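Local coordinates for phosphoinositol-specific phospholipase C (Pseudomonas sp., PDB 5FYP), which probably cleaves phosphoinositides between glycerol and the phosphorylated inositol headgroup in a calcium-dependent reaction, as phosphoinositide-specific phospholipases C do, at residues N103-D106 and G110-P113; Q122-E127 and N193-Q198; K172-A177 and S256-V261; G217-D220 and V225-M228; R284-A287 and Y293-R296. One frame throughout, in Å; residues are numbered along the deposited sequence.

How the interactions relate
The five contacts fall into two groups. In the first, Phe112 of interaction 1 links interactions 3 and 5, which do not touch each other: its CE2 lies 3.5 Å from Ala177 CB of interaction 3, and its CZ packs at 3.7 Å on Ile295 CG2 of interaction 5. Interactions 2 and 4 form the second group, linked by a probable hydrogen bond of 2.9 Å from Asn193 ND2 to Ser226 O. Interactions 1 and 2, with centres about 30 Å apart, lie on opposite sides of the chain's centre. The bound calcium ion is about 12 Å from the side chain of Phe285 and about 14 Å from that of Lys195. Interaction 3 reaches the metal site indirectly: Arg260 forms a salt bridge with the calcium ligand Glu48.

Interaction 1 of 5, residues N103-D106 and G110-P113; sequences NWSD and GHFP
His111 meets two consecutive residues of a helix, Ser105 at its ring edge and the rim of Trp104 packed obliquely beside it. The hydrogen bond between Ser105 OG and His111 NE2 is short, at 2.7 Å, and the oxygen lies in the imidazole plane. At the other ring nitrogen, ND1 donates to the carbonyl oxygen of the next residue, Phe112 O, over 2.8 Å. That acceptor is also close to the ring plane, although ND1 stands above the plane of the carbonyl. With both nitrogens engaged, rotation of the imidazole about CB-CG is restrained.

The side chain reaches this position because CG of His111 is placed between its backbone N and carbonyl carbon (chi1 63°). Ser105 and Trp104 adopt a different one, with OG and CG anti to the main-chain nitrogen; for Trp104 chi1 is -176°, which swings the indole off the helix towards the loop. The rim of its six-membered ring then comes down on the histidine: CZ3 of Trp104 is 3.6 Å from CB of His111, and that CB lies near the indole plane. The ring centroids are 5.4 Å apart with planes at 60°, an offset edge-to-face pair.

Ser105 OG is also bonded to Lys147 NZ, and the indole stacks with His108. The contact thus closes the short connection from helix 94-107 to strand 114-120 of the barrel, while Phe112, next in the chain, packs against strand 20-25.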
# COMPACT_ATOMS: atom_id res chain seq x y z
N ASN A 103 -5.54 15.07 5.53
CA ASN A 103 -5.78 16.48 5.26
C ASN A 103 -5.74 16.81 3.76
O ASN A 103 -6.58 17.55 3.29
CB ASN A 103 -4.77 17.34 6.01
CG ASN A 103 -5.00 17.33 7.51
OD1 ASN A 103 -6.10 17.09 8.00
ND2 ASN A 103 -3.94 17.58 8.26
N TRP A 104 -4.78 16.25 3.03
CA TRP A 104 -4.74 16.45 1.58
C TRP A 104 -6.03 15.92 0.97
O TRP A 104 -6.66 16.56 0.13
CB TRP A 104 -3.50 15.78 0.96
CG TRP A 104 -3.38 16.03 -0.51
CD1 TRP A 104 -2.59 16.98 -1.11
CD2 TRP A 104 -4.07 15.37 -1.57
NE1 TRP A 104 -2.74 16.96 -2.45
CE2 TRP A 104 -3.66 15.98 -2.77
CE3 TRP A 104 -4.99 14.30 -1.63
CZ2 TRP A 104 -4.15 15.59 -4.01
CZ3 TRP A 104 -5.48 13.93 -2.86
CH2 TRP A 104 -5.04 14.55 -4.03
N SER A 105 -6.46 14.74 1.42
CA SER A 105 -7.70 14.13 0.91
C SER A 105 -8.91 15.06 1.15
O SER A 105 -9.69 15.32 0.23
CB SER A 105 -7.93 12.79 1.57
OG SER A 105 -9.23 12.27 1.29
N ASP A 106 -9.04 15.59 2.36
CA ASP A 106 -10.13 16.52 2.66
C ASP A 106 -10.14 17.76 1.73
O ASP A 106 -11.17 18.28 1.38
CB ASP A 106 -10.02 17.02 4.09
CG ASP A 106 -10.48 16.02 5.11
OD1 ASP A 106 -11.15 15.03 4.77
OD2 ASP A 106 -10.20 16.26 6.31
N GLY A 110 -13.09 14.24 -4.47
CA GLY A 110 -13.11 13.63 -5.79
C GLY A 110 -11.78 13.06 -6.22
O GLY A 110 -11.63 12.69 -7.38
N HIS A 111 -10.81 12.99 -5.30
CA HIS A 111 -9.51 12.54 -5.72
C HIS A 111 -9.48 11.07 -6.14
O HIS A 111 -10.23 10.23 -5.63
CB HIS A 111 -8.44 12.81 -4.65
CG HIS A 111 -8.63 12.08 -3.34
ND1 HIS A 111 -8.30 10.77 -3.15
CD2 HIS A 111 -9.07 12.53 -2.14
CE1 HIS A 111 -8.55 10.44 -1.89
NE2 HIS A 111 -9.00 11.49 -1.26
N PHE A 112 -8.60 10.77 -7.07
CA PHE A 112 -8.25 9.41 -7.41
C PHE A 112 -7.83 8.69 -6.13
O PHE A 112 -7.19 9.30 -5.26
CB PHE A 112 -7.11 9.46 -8.44
CG PHE A 112 -6.71 8.13 -8.97
CD1 PHE A 112 -5.82 7.33 -8.26
CD2 PHE A 112 -7.21 7.66 -10.16
CE1 PHE A 112 -5.49 6.07 -8.72
CE2 PHE A 112 -6.85 6.43 -10.64
CZ PHE A 112 -6.00 5.63 -9.92
N PRO A 113 -8.19 7.41 -5.95
CA PRO A 113 -7.88 6.75 -4.69
C PRO A 113 -6.39 6.79 -4.36
O PRO A 113 -5.55 6.56 -5.24
CB PRO A 113 -8.37 5.32 -4.91
CG PRO A 113 -8.44 5.17 -6.41
CD PRO A 113 -8.90 6.53 -6.87

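Interaction 2 of 5, residues Q122-E127 and N193-Q198; sequences QGWSKE and NQKLSQ
Trp124 extends from a loop to the side of a helix and touches Lys195 and Gln198, one helical turn apart. Its CB points towards the helix, and CG lies anti to the carbonyl carbon (chi1 -66°), which directs the pyrrole part of the indole at the helical backbone. Moving outwards, CD1 meets the amide oxygen of Gln198: Trp124 CD1 to Gln198 OE1 is 3.4 Å, with the oxygen near the indole plane. The next atom makes the principal bond, Trp124 NE1 donating to Lys195 O at 2.9 Å. The bond is nearly straight (166°), and the acceptor is again in the ring plane, whereas NE1 is tilted moderately from the plane of the carbonyl. CE2 is the last indole atom near this oxygen, 4.0 Å from Lys195 O. Beyond it the six-membered ring turns away from the helix segment; the side chain also touches Leu188 of strand 184-189, and Lys120 adds a cation-pi contact.

A water supports the same pairing. It accepts from the backbone N of Trp124 at 2.8 Å and donates to Gln198 OE1 at 2.7 Å, so this amide oxygen is approached by both water and ring edge. Lys195 contributes aliphatic packing, its CE lying 3.9 Å from Gly123 CA, while its ammonium group forms a salt bridge with Glu192.

The two segments follow neighbouring parallel strands, 114-120 and 184-189. Both lie beyond the C-terminal ends of their strands, the end that carries the active site in TIM-barrel folds; the calcium ligand Asp119 is near the end of strand 114-120.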
# COMPACT_ATOMS: atom_id res chain seq x y z
N GLN A 122 9.56 -3.55 12.38
CA GLN A 122 9.75 -4.39 13.58
C GLN A 122 8.53 -5.31 13.71
O GLN A 122 7.60 -5.27 12.91
CB GLN A 122 9.98 -3.52 14.81
CG GLN A 122 11.28 -2.75 14.70
CD GLN A 122 11.56 -1.82 15.84
OE1 GLN A 122 10.78 -0.92 16.12
NE2 GLN A 122 12.73 -1.97 16.44
N GLY A 123 8.56 -6.18 14.71
CA GLY A 123 7.44 -7.08 14.95
C GLY A 123 6.26 -6.44 15.63
O GLY A 123 6.31 -5.26 15.99
N TRP A 124 5.18 -7.21 15.78
CA TRP A 124 4.01 -6.75 16.51
C TRP A 124 4.31 -6.81 18.01
O TRP A 124 5.02 -7.71 18.47
CB TRP A 124 2.80 -7.63 16.21
CG TRP A 124 2.38 -7.51 14.80
CD1 TRP A 124 2.51 -8.44 13.81
CD2 TRP A 124 1.74 -6.39 14.20
NE1 TRP A 124 2.04 -7.95 12.63
CE2 TRP A 124 1.57 -6.68 12.84
CE3 TRP A 124 1.34 -5.15 14.68
CZ2 TRP A 124 0.99 -5.75 11.96
CZ3 TRP A 124 0.77 -4.25 13.82
CH2 TRP A 124 0.59 -4.55 12.48
N SER A 125 3.73 -5.90 18.79
CA SER A 125 3.79 -6.06 20.25
C SER A 125 2.67 -6.93 20.75
O SER A 125 1.73 -7.25 20.03
CB SER A 125 3.69 -4.71 20.97
OG SER A 125 2.36 -4.26 21.18
N LYS A 126 2.79 -7.31 22.03
CA LYS A 126 1.66 -7.89 22.77
C LYS A 126 0.73 -6.78 23.27
O LYS A 126 1.04 -5.58 23.19
CB LYS A 126 2.15 -8.79 23.91
CG LYS A 126 3.02 -9.96 23.46
CD LYS A 126 2.33 -10.94 22.55
CE LYS A 126 3.24 -12.11 22.20
NZ LYS A 126 2.62 -12.97 21.16
N GLU A 127 -0.39 -7.18 23.85
CA GLU A 127 -1.44 -6.23 24.23
C GLU A 127 -0.93 -5.16 25.18
O GLU A 127 -1.27 -3.99 25.01
CB GLU A 127 -2.66 -6.95 24.84
CG GLU A 127 -3.63 -7.61 23.84
CD GLU A 127 -3.05 -8.77 23.00
OE1 GLU A 127 -1.99 -9.37 23.38
OE2 GLU A 127 -3.69 -9.08 21.95
N ASN A 193 6.99 -12.42 5.71
CA ASN A 193 5.56 -12.65 5.54
C ASN A 193 4.88 -13.12 6.82
O ASN A 193 3.66 -12.94 6.96
CB ASN A 193 5.31 -13.66 4.42
CG ASN A 193 5.65 -13.12 3.04
OD1 ASN A 193 5.73 -11.91 2.85
ND2 ASN A 193 5.80 -14.02 2.09
N GLN A 194 5.62 -13.72 7.75
CA GLN A 194 5.06 -14.09 9.04
C GLN A 194 4.34 -12.92 9.72
O GLN A 194 3.32 -13.14 10.36
CB GLN A 194 6.19 -14.60 9.95
CG GLN A 194 6.75 -15.96 9.62
CD GLN A 194 7.78 -16.02 8.49
OE1 GLN A 194 8.06 -15.02 7.74
NE2 GLN A 194 8.33 -17.23 8.32
N LYS A 195 4.88 -11.70 9.61
CA LYS A 195 4.23 -10.57 10.27
C LYS A 195 2.90 -10.22 9.63
O LYS A 195 1.98 -9.76 10.31
CB LYS A 195 5.15 -9.34 10.32
CG LYS A 195 6.10 -9.29 11.51
CD LYS A 195 7.04 -10.45 11.64
CE LYS A 195 8.03 -10.22 12.78
NZ LYS A 195 8.92 -11.37 13.03
N LEU A 196 2.78 -10.44 8.32
CA LEU A 196 1.51 -10.25 7.63
C LEU A 196 0.52 -11.35 8.03
O LEU A 196 -0.67 -11.08 8.20
CB LEU A 196 1.72 -10.25 6.11
CG LEU A 196 2.21 -8.93 5.50
CD1 LEU A 196 3.35 -8.25 6.17
CD2 LEU A 196 2.49 -9.14 4.04
N SER A 197 1.01 -12.58 8.17
CA SER A 197 0.15 -13.68 8.59
C SER A 197 -0.40 -13.44 10.00
O SER A 197 -1.57 -13.70 10.26
CB SER A 197 0.93 -14.98 8.51
OG SER A 197 0.04 -16.09 8.65
N GLN A 198 0.45 -12.90 10.86
CA GLN A 198 0.03 -12.58 12.23
C GLN A 198 -1.07 -11.50 12.21
O GLN A 198 -2.04 -11.58 12.96
CB GLN A 198 1.23 -12.11 13.03
CG GLN A 198 2.21 -13.23 13.35
CD GLN A 198 3.61 -12.75 13.65
OE1 GLN A 198 3.86 -11.57 13.89
NE2 GLN A 198 4.54 -13.65 13.67
O HOH W 1 5.51 -9.99 15.30

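Interaction 3 of 5, residues K172-A177 and S256-V261; sequences KSWPTA and SHIGRV
Two hydrogen bonds, running in opposite directions, tie Ser256 to the 172-177 loop. In the first, the Ser256 hydroxyl is the donor: OG to Lys172 O is 2.7 Å, with the hydroxyl lying in the carbonyl plane. In the second, the backbone of Ser256 accepts, and Trp174 NE1 to Ser256 O is 2.8 Å. The N-H points well at its acceptor (162°) and the oxygen lies close to the indole plane, although NE1 is tilted from the carbonyl plane. The serine can present its hydroxyl and carbonyl to one loop because its backbone turns sharply here. It has a positive phi of 54° in the Schellman motif that ends helix 249-254, and OG sits beside the backbone N, anti to the carbonyl carbon.

The apolar component is carried by Ile258, two residues further on at the start of strand 258-262. Its CG1 methylene lies over one face of the indole, 3.8 Å from the centroid of the six-membered ring of Trp174, a CH-pi contact. The closest approach is Ile258 CG1 to Trp174 CZ2 at 3.5 Å. CD1 of Ile258 follows towards the rim, 3.9 Å from CE2 of Trp174. Leu154 and Met238 also touch the indole, and Asn18 OD1 accepts from the Trp174 backbone N.

Chemically, the indole is fixed in two ways: its edge is held by a directional polar bond and its face by aliphatic packing. In this buried setting the pairing satisfies the indole N-H while joining the loop to the helix-strand turn.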
# COMPACT_ATOMS: atom_id res chain seq x y z
N LYS A 172 -12.04 -11.36 -11.76
CA LYS A 172 -12.93 -10.31 -11.25
C LYS A 172 -12.28 -8.93 -11.35
O LYS A 172 -11.07 -8.72 -11.32
CB LYS A 172 -13.37 -10.63 -9.81
CG LYS A 172 -14.36 -11.84 -9.67
CD LYS A 172 -15.82 -11.41 -9.79
CE LYS A 172 -16.88 -12.44 -9.48
NZ LYS A 172 -16.51 -13.82 -9.78
N SER A 173 -13.14 -7.93 -11.42
CA SER A 173 -12.74 -6.53 -11.44
C SER A 173 -12.92 -5.89 -10.07
O SER A 173 -13.96 -6.05 -9.41
CB SER A 173 -13.59 -5.75 -12.45
OG SER A 173 -13.35 -6.22 -13.74
N TRP A 174 -11.90 -5.15 -9.65
CA TRP A 174 -12.08 -4.23 -8.52
C TRP A 174 -13.05 -3.11 -8.91
O TRP A 174 -13.27 -2.86 -10.10
CB TRP A 174 -10.74 -3.61 -8.14
CG TRP A 174 -9.75 -4.54 -7.51
CD1 TRP A 174 -9.35 -5.77 -7.96
CD2 TRP A 174 -8.97 -4.28 -6.32
NE1 TRP A 174 -8.39 -6.29 -7.11
CE2 TRP A 174 -8.14 -5.40 -6.11
CE3 TRP A 174 -8.89 -3.21 -5.42
CZ2 TRP A 174 -7.27 -5.49 -5.04
CZ3 TRP A 174 -8.03 -3.29 -4.35
CH2 TRP A 174 -7.26 -4.44 -4.16
N PRO A 175 -13.56 -2.36 -7.91
CA PRO A 175 -14.26 -1.12 -8.25
C PRO A 175 -13.35 -0.22 -9.10
O PRO A 175 -12.11 -0.28 -9.04
CB PRO A 175 -14.56 -0.49 -6.89
CG PRO A 175 -14.53 -1.66 -5.93
CD PRO A 175 -13.44 -2.53 -6.46
N THR A 176 -14.00 0.64 -9.88
CA THR A 176 -13.25 1.55 -10.74
C THR A 176 -12.64 2.68 -9.94
O THR A 176 -13.03 2.94 -8.78
CB THR A 176 -14.13 2.17 -11.85
OG1 THR A 176 -15.11 2.97 -11.21
CG2 THR A 176 -14.77 1.09 -12.73
N ALA A 177 -11.71 3.40 -10.54
CA ALA A 177 -11.20 4.61 -9.89
C ALA A 177 -12.33 5.59 -9.55
O ALA A 177 -12.32 6.19 -8.48
CB ALA A 177 -10.11 5.26 -10.69
N SER A 256 -6.00 -10.62 -10.51
CA SER A 256 -6.61 -9.36 -10.01
C SER A 256 -6.10 -9.03 -8.61
O SER A 256 -6.84 -8.51 -7.78
CB SER A 256 -8.12 -9.37 -10.07
OG SER A 256 -8.50 -9.50 -11.44
N HIS A 257 -4.81 -9.31 -8.37
CA HIS A 257 -4.14 -8.78 -7.17
C HIS A 257 -3.34 -7.55 -7.57
O HIS A 257 -2.72 -7.52 -8.63
CB HIS A 257 -3.16 -9.80 -6.59
CG HIS A 257 -3.78 -11.06 -6.06
ND1 HIS A 257 -3.03 -11.97 -5.38
CD2 HIS A 257 -5.02 -11.58 -6.12
CE1 HIS A 257 -3.77 -13.00 -5.04
NE2 HIS A 257 -4.98 -12.80 -5.50
N ILE A 258 -3.27 -6.55 -6.69
CA ILE A 258 -2.50 -5.34 -7.00
C ILE A 258 -1.03 -5.62 -6.76
O ILE A 258 -0.59 -5.82 -5.60
CB ILE A 258 -2.97 -4.13 -6.19
CG1 ILE A 258 -4.47 -3.91 -6.32
CG2 ILE A 258 -2.19 -2.89 -6.59
CD1 ILE A 258 -4.98 -3.75 -7.73
N GLY A 259 -0.25 -5.62 -7.83
CA GLY A 259 1.19 -5.88 -7.76
C GLY A 259 1.98 -4.61 -7.65
O GLY A 259 1.74 -3.66 -8.40
N ARG A 260 2.97 -4.62 -6.75
CA ARG A 260 3.93 -3.52 -6.61
C ARG A 260 5.32 -4.07 -6.84
O ARG A 260 5.68 -5.13 -6.31
CB ARG A 260 3.84 -2.89 -5.24
CG ARG A 260 4.78 -1.71 -5.03
CD ARG A 260 4.34 -0.85 -3.84
NE ARG A 260 5.21 0.28 -3.54
CZ ARG A 260 6.33 0.17 -2.87
NH1 ARG A 260 6.79 -1.02 -2.51
NH2 ARG A 260 7.02 1.28 -2.59
N VAL A 261 6.11 -3.33 -7.63
CA VAL A 261 7.51 -3.67 -7.89
C VAL A 261 8.39 -2.52 -7.44
O VAL A 261 8.19 -1.37 -7.89
CB VAL A 261 7.79 -3.98 -9.36
CG1 VAL A 261 9.28 -4.13 -9.62
CG2 VAL A 261 7.04 -5.24 -9.76

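Interaction 4 of 5, residues G217-D220 and V225-M228; sequences GQND and VSGM
Asp220 OD1 accepts two hydrogen bonds from one residue, Ser226. The backbone Ser226 N is 2.9 Å from Asp220 OD1 and meets it close to the line of the CG-OD1 bond, with an N-H...O angle of 167°. The hydroxyl Ser226 OG, also 2.9 Å from Asp220 OD1, uses the syn lone pair, on the side of the other carboxylate oxygen. Both donors reach one oxygen because Ser226 OG is turned back beside its own backbone N (chi1 -56°).

Asn219 lies next to this pair, its ND2 3.2 Å from Ser226 OG; that nitrogen donates to Lys224 O. Val225 adds van der Waals packing on the helix: its CG2 is 3.5 Å from Asp220 O, and its CG1 is 3.7 Å from Asp220 OD1. Val225 and Ser226 open a type II turn that runs to Met228 and is closed by a hydrogen bond from Met228 N to Val225 O.

The remaining carboxylate oxygen, Asp220 OD2, receives Asn216 N. With protein donors on both oxygens, the aspartate is probably stabilised in its anionic form, and it holds the turn against short helix 219-222.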
# COMPACT_ATOMS: atom_id res chain seq x y z
N GLY A 217 7.12 -16.85 -5.98
CA GLY A 217 6.62 -18.10 -6.56
C GLY A 217 5.13 -18.04 -6.65
O GLY A 217 4.47 -17.17 -6.04
N GLN A 218 4.56 -18.96 -7.43
CA GLN A 218 3.12 -18.95 -7.66
C GLN A 218 2.34 -19.10 -6.35
O GLN A 218 1.27 -18.54 -6.23
CB GLN A 218 2.75 -20.04 -8.65
CG GLN A 218 1.28 -20.05 -9.03
CD GLN A 218 0.88 -18.87 -9.89
OE1 GLN A 218 1.57 -18.52 -10.85
NE2 GLN A 218 -0.27 -18.27 -9.60
N ASN A 219 2.86 -19.90 -5.43
CA ASN A 219 2.16 -20.10 -4.15
C ASN A 219 1.93 -18.79 -3.42
O ASN A 219 0.96 -18.68 -2.67
CB ASN A 219 2.89 -21.07 -3.24
CG ASN A 219 4.24 -20.55 -2.84
OD1 ASN A 219 5.06 -20.28 -3.71
ND2 ASN A 219 4.48 -20.41 -1.54
N ASP A 220 2.82 -17.80 -3.61
CA ASP A 220 2.69 -16.52 -2.94
C ASP A 220 1.54 -15.70 -3.50
O ASP A 220 1.08 -14.77 -2.85
CB ASP A 220 4.00 -15.75 -3.01
CG ASP A 220 5.17 -16.48 -2.37
OD1 ASP A 220 4.96 -17.17 -1.34
OD2 ASP A 220 6.33 -16.33 -2.87
N VAL A 225 0.98 -19.13 1.01
CA VAL A 225 2.05 -18.16 0.81
C VAL A 225 3.22 -18.51 1.72
O VAL A 225 3.02 -18.91 2.88
CB VAL A 225 1.49 -16.76 1.13
CG1 VAL A 225 2.57 -15.69 1.09
CG2 VAL A 225 0.35 -16.40 0.20
N SER A 226 4.44 -18.36 1.21
CA SER A 226 5.63 -18.62 2.01
C SER A 226 5.58 -17.80 3.29
O SER A 226 5.29 -16.60 3.28
CB SER A 226 6.86 -18.20 1.22
OG SER A 226 6.90 -18.88 -0.02
N GLY A 227 5.82 -18.47 4.42
CA GLY A 227 5.83 -17.80 5.69
C GLY A 227 4.48 -17.49 6.30
O GLY A 227 4.43 -16.85 7.36
N MET A 228 3.38 -17.91 5.66
CA MET A 228 2.03 -17.64 6.17
C MET A 228 1.25 -18.92 6.32
O MET A 228 1.47 -19.93 5.65
CB MET A 228 1.24 -16.68 5.28
CG MET A 228 2.04 -15.41 4.92
SD MET A 228 1.03 -13.93 4.76
CE MET A 228 -0.17 -14.50 3.58

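Interaction 5 of 5, residues R284-A287 and Y293-R296; sequences RFAA and YRIR
Arg294 is carried to Ala286 by a nearly straight chain. CG is anti to the carbonyl carbon (chi1 -58°), the next two torsions keep the chain extended as far as NE, and a final turn about NE-CD (chi4 79°) sets the guanidinium across the end of that chain. It thereby presents NE and NH2 side-on to a single acceptor, the backbone oxygen of Ala286.

The two bonds are unequal. Arg294 NH2 to Ala286 O is 2.9 Å, with the nitrogen in the carbonyl plane on a lone pair and an N-H...O angle of 151°. Arg294 NE to Ala286 O is longer, at 3.3 Å, and more bent; NE also stands above the carbonyl plane, not on a lone pair. The preceding carbonyl lies close to the same side chain, Phe285 O being 3.7 Å from Arg294 CD. Ala286 CB contributes a looser touch, 4.1 Å from Arg294 NH2.

The remaining guanidinium nitrogen, NH1, donates to Ser43 O, while the Arg294 backbone is hydrogen-bonded to Phe7 and to Val23 of strand 20-25. Backbone carbonyls thus take up the N-H groups of NE, NH1 and NH2 in part. The positive group is held by neutral acceptors, without a carboxylate in this contact, and it ties the loop after strand 279-282 to the start of strand 295-297.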
# COMPACT_ATOMS: atom_id res chain seq x y z
N ARG A 284 12.73 8.61 -7.62
CA ARG A 284 12.55 9.87 -8.40
C ARG A 284 11.22 9.76 -9.16
O ARG A 284 11.17 9.65 -10.38
CB ARG A 284 13.73 10.10 -9.33
CG ARG A 284 15.08 10.12 -8.61
CD ARG A 284 16.30 10.15 -9.53
NE ARG A 284 16.34 11.30 -10.38
CZ ARG A 284 17.16 11.43 -11.41
NH1 ARG A 284 18.02 10.42 -11.80
NH2 ARG A 284 17.13 12.55 -12.12
N PHE A 285 10.13 9.76 -8.40
CA PHE A 285 8.82 9.51 -8.98
C PHE A 285 8.35 10.59 -9.97
O PHE A 285 7.73 10.26 -10.98
CB PHE A 285 7.76 9.30 -7.87
CG PHE A 285 7.76 10.38 -6.83
CD1 PHE A 285 7.05 11.55 -7.01
CD2 PHE A 285 8.54 10.24 -5.69
CE1 PHE A 285 7.11 12.56 -6.06
CE2 PHE A 285 8.62 11.26 -4.77
CZ PHE A 285 7.91 12.41 -4.96
N ALA A 286 8.68 11.84 -9.71
CA ALA A 286 8.18 12.93 -10.57
C ALA A 286 8.78 12.85 -11.96
O ALA A 286 8.15 13.25 -12.94
CB ALA A 286 8.44 14.29 -9.96
N ALA A 287 9.99 12.29 -12.06
CA ALA A 287 10.71 12.16 -13.32
C ALA A 287 10.12 11.09 -14.24
O ALA A 287 10.53 11.00 -15.39
CB ALA A 287 12.18 11.86 -13.07
N TYR A 293 1.64 10.92 -18.64
CA TYR A 293 0.83 10.43 -17.55
C TYR A 293 1.65 9.61 -16.55
O TYR A 293 2.58 8.89 -16.93
CB TYR A 293 -0.32 9.58 -18.07
CG TYR A 293 -1.29 10.32 -18.97
CD1 TYR A 293 -1.95 11.47 -18.52
CD2 TYR A 293 -1.57 9.84 -20.23
CE1 TYR A 293 -2.85 12.15 -19.35
CE2 TYR A 293 -2.48 10.51 -21.06
CZ TYR A 293 -3.11 11.64 -20.58
OH TYR A 293 -4.01 12.30 -21.42
N ARG A 294 1.25 9.70 -15.28
CA ARG A 294 1.76 8.82 -14.22
C ARG A 294 0.74 7.81 -13.74
O ARG A 294 1.07 6.95 -12.93
CB ARG A 294 2.31 9.61 -13.04
CG ARG A 294 3.43 10.56 -13.42
CD ARG A 294 4.30 10.94 -12.22
NE ARG A 294 5.12 12.11 -12.51
CZ ARG A 294 4.68 13.37 -12.49
NH1 ARG A 294 3.48 13.68 -12.06
NH2 ARG A 294 5.50 14.35 -12.88
N ILE A 295 -0.50 7.89 -14.24
CA ILE A 295 -1.57 6.95 -13.93
C ILE A 295 -2.32 6.71 -15.22
O ILE A 295 -2.78 7.67 -15.87
CB ILE A 295 -2.55 7.46 -12.84
CG1 ILE A 295 -1.80 7.70 -11.52
CG2 ILE A 295 -3.72 6.52 -12.68
CD1 ILE A 295 -2.67 8.10 -10.37
N ARG A 296 -2.45 5.46 -15.64
CA ARG A 296 -3.18 5.15 -16.86
C ARG A 296 -3.58 3.70 -16.88
O ARG A 296 -2.95 2.87 -16.25
CB ARG A 296 -2.36 5.45 -18.10
CG ARG A 296 -0.95 4.97 -18.04
CD ARG A 296 -0.35 4.94 -19.42
NE ARG A 296 -0.77 3.72 -20.11
CZ ARG A 296 -0.26 3.26 -21.24
NH1 ARG A 296 0.70 3.93 -21.91
NH2 ARG A 296 -0.74 2.10 -21.68